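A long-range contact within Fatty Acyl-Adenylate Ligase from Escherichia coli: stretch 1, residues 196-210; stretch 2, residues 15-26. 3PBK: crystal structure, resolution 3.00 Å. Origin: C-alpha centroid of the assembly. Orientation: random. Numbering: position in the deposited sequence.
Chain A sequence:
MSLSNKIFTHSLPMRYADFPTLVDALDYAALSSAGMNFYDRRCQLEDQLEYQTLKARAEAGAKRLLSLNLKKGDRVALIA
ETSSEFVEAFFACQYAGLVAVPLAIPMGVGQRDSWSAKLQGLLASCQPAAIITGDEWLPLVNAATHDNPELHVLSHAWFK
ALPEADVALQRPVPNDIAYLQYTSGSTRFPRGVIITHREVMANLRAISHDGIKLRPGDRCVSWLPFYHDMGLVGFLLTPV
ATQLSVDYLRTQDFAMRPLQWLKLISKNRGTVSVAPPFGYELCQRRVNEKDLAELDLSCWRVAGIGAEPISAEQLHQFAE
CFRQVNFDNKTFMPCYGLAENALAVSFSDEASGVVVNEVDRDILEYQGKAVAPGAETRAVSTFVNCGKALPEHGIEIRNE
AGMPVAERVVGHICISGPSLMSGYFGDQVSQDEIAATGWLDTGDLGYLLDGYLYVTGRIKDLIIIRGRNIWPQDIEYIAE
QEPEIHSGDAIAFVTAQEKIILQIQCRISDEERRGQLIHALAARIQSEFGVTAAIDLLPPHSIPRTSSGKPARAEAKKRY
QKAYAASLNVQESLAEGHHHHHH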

# COMPACT_ATOMS: atom_id res chain seq x y z
N THR A 196 13.41 3.00 11.48
CA THR A 196 14.86 3.06 11.65
C THR A 196 15.55 2.21 10.60
O THR A 196 14.92 1.40 9.93
CB THR A 196 15.33 2.62 13.06
OG1 THR A 196 15.25 1.19 13.21
CG2 THR A 196 14.50 3.30 14.14
N HIS A 197 16.85 2.39 10.43
CA HIS A 197 17.57 1.52 9.51
C HIS A 197 17.39 0.06 9.89
O HIS A 197 17.18 -0.79 9.03
CB HIS A 197 19.05 1.87 9.48
CG HIS A 197 19.36 3.07 8.65
ND1 HIS A 197 19.49 3.02 7.28
CD2 HIS A 197 19.56 4.36 9.00
CE1 HIS A 197 19.76 4.22 6.82
NE2 HIS A 197 19.81 5.06 7.85
N ARG A 198 17.47 -0.25 11.18
CA ARG A 198 17.39 -1.63 11.64
C ARG A 198 16.06 -2.26 11.25
O ARG A 198 16.01 -3.41 10.82
CB ARG A 198 17.57 -1.74 13.15
CG ARG A 198 17.56 -3.19 13.62
CD ARG A 198 17.34 -3.29 15.10
NE ARG A 198 15.94 -3.51 15.43
CZ ARG A 198 15.14 -2.60 15.99
NH1 ARG A 198 15.58 -1.37 16.28
NH2 ARG A 198 13.88 -2.92 16.26
N GLU A 199 14.99 -1.49 11.42
CA GLU A 199 13.65 -1.98 11.14
C GLU A 199 13.44 -2.21 9.65
O GLU A 199 13.00 -3.29 9.24
CB GLU A 199 12.63 -1.01 11.72
CG GLU A 199 12.66 -1.00 13.25
CD GLU A 199 12.15 0.29 13.88
OE1 GLU A 199 11.51 1.11 13.17
OE2 GLU A 199 12.40 0.49 15.09
N VAL A 200 13.75 -1.22 8.82
CA VAL A 200 13.53 -1.40 7.39
C VAL A 200 14.42 -2.53 6.86
O VAL A 200 14.07 -3.21 5.90
CB VAL A 200 13.76 -0.10 6.58
CG1 VAL A 200 15.24 0.13 6.36
CG2 VAL A 200 13.04 -0.16 5.24
N MSE A 201 15.57 -2.75 7.50
CA MSE A 201 16.45 -3.83 7.08
C MSE A 201 15.91 -5.19 7.51
O MSE A 201 15.95 -6.14 6.74
CB MSE A 201 17.87 -3.62 7.59
CG MSE A 201 18.60 -2.50 6.86
SE MSE A 201 18.44 -2.51 4.88
CE MSE A 201 19.12 -4.32 4.50
N ALA A 202 15.39 -5.26 8.74
CA ALA A 202 14.78 -6.49 9.23
C ALA A 202 13.70 -6.96 8.27
O ALA A 202 13.61 -8.16 7.97
CB ALA A 202 14.19 -6.31 10.64
N ASN A 203 12.90 -6.01 7.80
CA ASN A 203 11.81 -6.34 6.90
C ASN A 203 12.32 -6.69 5.52
O ASN A 203 11.91 -7.69 4.94
CB ASN A 203 10.76 -5.24 6.84
CG ASN A 203 9.38 -5.78 6.48
OD1 ASN A 203 8.86 -6.64 7.18
ND2 ASN A 203 8.81 -5.30 5.39
N LEU A 204 13.22 -5.88 4.98
CA LEU A 204 13.85 -6.22 3.71
C LEU A 204 14.43 -7.64 3.74
O LEU A 204 14.26 -8.42 2.80
CB LEU A 204 14.94 -5.21 3.38
CG LEU A 204 14.56 -4.05 2.48
CD1 LEU A 204 13.06 -3.81 2.49
CD2 LEU A 204 15.31 -2.81 2.89
N ARG A 205 15.12 -7.97 4.82
CA ARG A 205 15.64 -9.31 5.01
C ARG A 205 14.50 -10.35 4.99
O ARG A 205 14.57 -11.35 4.27
CB ARG A 205 16.44 -9.35 6.32
CG ARG A 205 16.87 -10.72 6.77
CD ARG A 205 17.88 -11.34 5.83
NE ARG A 205 18.23 -12.69 6.26
CZ ARG A 205 19.07 -13.49 5.60
NH1 ARG A 205 19.64 -13.07 4.48
NH2 ARG A 205 19.35 -14.71 6.06
N ALA A 206 13.44 -10.10 5.75
CA ALA A 206 12.29 -11.02 5.77
C ALA A 206 11.70 -11.24 4.38
O ALA A 206 11.51 -12.38 3.95
CB ALA A 206 11.22 -10.52 6.74
N ILE A 207 11.41 -10.14 3.69
CA ILE A 207 10.80 -10.19 2.37
C ILE A 207 11.64 -10.97 1.39
O ILE A 207 11.17 -11.96 0.83
CB ILE A 207 10.61 -8.79 1.79
CG1 ILE A 207 9.53 -8.04 2.56
CG2 ILE A 207 10.27 -8.89 0.31
CD1 ILE A 207 9.63 -6.53 2.45
N SER A 208 12.88 -10.53 1.19
CA SER A 208 13.75 -11.18 0.21
C SER A 208 14.11 -12.64 0.53
O SER A 208 14.14 -13.50 -0.34
CB SER A 208 15.03 -10.36 0.04
OG SER A 208 15.80 -10.41 1.22
N HIS A 209 14.39 -12.92 1.79
CA HIS A 209 14.95 -14.21 2.12
C HIS A 209 13.92 -15.21 2.61
O HIS A 209 14.15 -16.42 2.55
CB HIS A 209 16.03 -14.06 3.18
CG HIS A 209 16.63 -15.35 3.62
ND1 HIS A 209 16.34 -15.92 4.84
CD2 HIS A 209 17.48 -16.20 2.99
CE1 HIS A 209 17.00 -17.06 4.95
NE2 HIS A 209 17.70 -17.25 3.85
N ASP A 210 12.78 -14.71 3.09
CA ASP A 210 11.80 -15.58 3.75
C ASP A 210 10.36 -15.49 3.22
O ASP A 210 9.64 -16.49 3.21
CB ASP A 210 11.84 -15.36 5.26
CG ASP A 210 13.19 -15.70 5.84
OD1 ASP A 210 13.67 -14.98 6.75
OD2 ASP A 210 13.78 -16.70 5.37
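Stretch 2 (15-26) RYADFPTLVDAL

Met 201, modelled as selenomethionine, is the apolar centre of this contact: from the second turn of the helix its side chain, m at all three chi angles, reaches into the bend of stretch 2. Met 201 CE lies 3.9 Å from Ala 17 CB, 4.1 Å from Phe 19 CD2 at the ring edge and 4.3 Å from Ala 25 CB, while Met 201 SE is 4.1 Å from Leu 22 CD2. Leu 22 packs as a knob among His 197, Val 200, Met 201 and Leu 204, its CD1 3.8 Å from Val 200 CG1 and its CD2 4.2 Å from Leu 204 CD2. One turn further along helix 197-210, at Leu 204 and Arg 205, the backbones come closest, and the residue facing them is an alanine. Ala 17, at phi/psi 62/11, points its methyl at the helix, with CB 3.7 Å from Leu 204 CB and 3.2 Å from Arg 205 N; the CA atoms of Ala 17 and Arg 205 are 4.6 Å apart.

Stretch 2 runs as loop from Arg 15 to Thr 21, then enters a helix at Leu 22. The loop passes along helix 197-210 in the opposite sense, pairing Tyr 16 with His 209 and Thr 21 with His 197. The new helix turns off at 49° to the first in N-to-C direction, its axis no nearer than 10.7 Å.

Polar contacts fasten both ends. His 197 ND1 accepts a hydrogen bond from Leu 22 N (3.1 Å), so a side chain from the first helix serves an amide at the start of the second; Thr 21 CG2 covers one face of that imidazole, 4.1 Å from the ring centroid. At the other end, Arg 205 NH1 donates to Tyr 16 O (3.1 Å), nearly straight at 171°. Beyond it, the edge of His 209 meets the face of Tyr 16 in an offset arrangement, planes at 89°.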

# COMPACT_ATOMS: atom_id res chain seq x y z
N ARG A 15 23.16 -11.06 -2.07
CA ARG A 15 23.00 -10.97 -0.62
C ARG A 15 21.60 -10.50 -0.28
O ARG A 15 21.09 -9.55 -0.88
CB ARG A 15 24.03 -10.02 -0.01
CG ARG A 15 25.45 -10.52 -0.08
CD ARG A 15 26.38 -9.61 0.68
NE ARG A 15 25.91 -9.38 2.04
CZ ARG A 15 26.57 -8.65 2.94
NH1 ARG A 15 27.72 -8.09 2.58
NH2 ARG A 15 26.10 -8.47 4.17
N TYR A 16 20.98 -11.17 0.69
CA TYR A 16 19.56 -10.99 0.96
C TYR A 16 19.27 -9.98 2.05
O TYR A 16 18.83 -10.35 3.14
CB TYR A 16 18.91 -12.33 1.34
CG TYR A 16 18.72 -13.28 0.19
CD1 TYR A 16 19.80 -13.71 -0.57
CD2 TYR A 16 17.46 -13.78 -0.13
CE1 TYR A 16 19.64 -14.60 -1.62
CE2 TYR A 16 17.28 -14.67 -1.18
CZ TYR A 16 18.38 -15.07 -1.92
OH TYR A 16 18.24 -15.94 -2.97
N ALA A 17 19.50 -8.71 1.76
CA ALA A 17 19.23 -7.65 2.73
C ALA A 17 20.09 -7.80 4.01
O ALA A 17 19.84 -7.13 5.02
CB ALA A 17 17.73 -7.61 3.05
N ASP A 18 21.08 -8.69 3.94
CA ASP A 18 22.15 -8.88 4.93
C ASP A 18 22.59 -7.71 5.78
O ASP A 18 23.17 -7.91 6.84
CB ASP A 18 23.40 -9.30 4.18
CG ASP A 18 23.53 -10.78 4.06
OD1 ASP A 18 23.90 -11.41 5.07
OD2 ASP A 18 23.26 -11.30 2.95
N PHE A 19 22.39 -6.49 5.30
CA PHE A 19 23.06 -5.32 5.86
C PHE A 19 22.39 -4.66 7.06
O PHE A 19 21.18 -4.78 7.26
CB PHE A 19 23.28 -4.29 4.76
CG PHE A 19 23.64 -4.91 3.46
CD1 PHE A 19 24.97 -5.13 3.13
CD2 PHE A 19 22.65 -5.31 2.58
CE1 PHE A 19 25.30 -5.71 1.95
CE2 PHE A 19 22.98 -5.89 1.40
CZ PHE A 19 24.31 -6.09 1.08
N PRO A 20 23.20 -3.94 7.85
CA PRO A 20 22.80 -3.15 9.02
C PRO A 20 22.02 -1.91 8.63
O PRO A 20 21.08 -1.52 9.32
CB PRO A 20 24.14 -2.73 9.63
CG PRO A 20 25.18 -3.59 8.98
CD PRO A 20 24.66 -3.90 7.63
N THR A 21 22.40 -1.30 7.52
CA THR A 21 21.98 0.05 7.19
C THR A 21 21.72 0.16 5.71
O THR A 21 22.41 -0.48 4.92
CB THR A 21 23.09 1.03 7.56
OG1 THR A 21 22.91 1.47 8.91
CG2 THR A 21 23.09 2.22 6.62
N LEU A 22 20.74 0.97 5.32
CA LEU A 22 20.39 1.14 3.89
C LEU A 22 21.58 1.61 3.07
O LEU A 22 21.72 1.26 1.90
CB LEU A 22 19.23 2.12 3.72
CG LEU A 22 17.81 1.57 3.85
CD1 LEU A 22 16.82 2.69 4.10
CD2 LEU A 22 17.43 0.79 2.63
N VAL A 23 22.43 2.42 3.68
CA VAL A 23 23.63 2.89 3.01
C VAL A 23 24.60 1.71 2.79
O VAL A 23 25.14 1.54 1.70
CB VAL A 23 24.30 4.02 3.80
CG1 VAL A 23 25.75 4.21 3.33
CG2 VAL A 23 23.49 5.30 3.65
N ASP A 24 24.79 0.89 3.82
CA ASP A 24 25.50 -0.36 3.62
C ASP A 24 24.89 -1.12 2.46
O ASP A 24 25.57 -1.51 1.52
CB ASP A 24 25.43 -1.22 4.88
CG ASP A 24 26.27 -0.66 6.00
OD1 ASP A 24 27.39 -0.18 5.72
OD2 ASP A 24 25.81 -0.70 7.17
N ALA A 25 23.58 -1.33 2.51
CA ALA A 25 22.90 -2.05 1.45
C ALA A 25 23.29 -1.51 0.07
O ALA A 25 23.77 -2.26 -0.78
CB ALA A 25 21.39 -2.00 1.66
N LEU A 26 23.10 -0.22 -0.15
CA LEU A 26 23.36 0.36 -1.46
C LEU A 26 24.84 0.32 -1.82
O LEU A 26 25.20 0.20 -2.99
CB LEU A 26 22.84 1.80 -1.52
CG LEU A 26 23.27 2.61 -2.75
CD1 LEU A 26 22.91 1.88 -4.02
CD2 LEU A 26 22.63 3.97 -2.72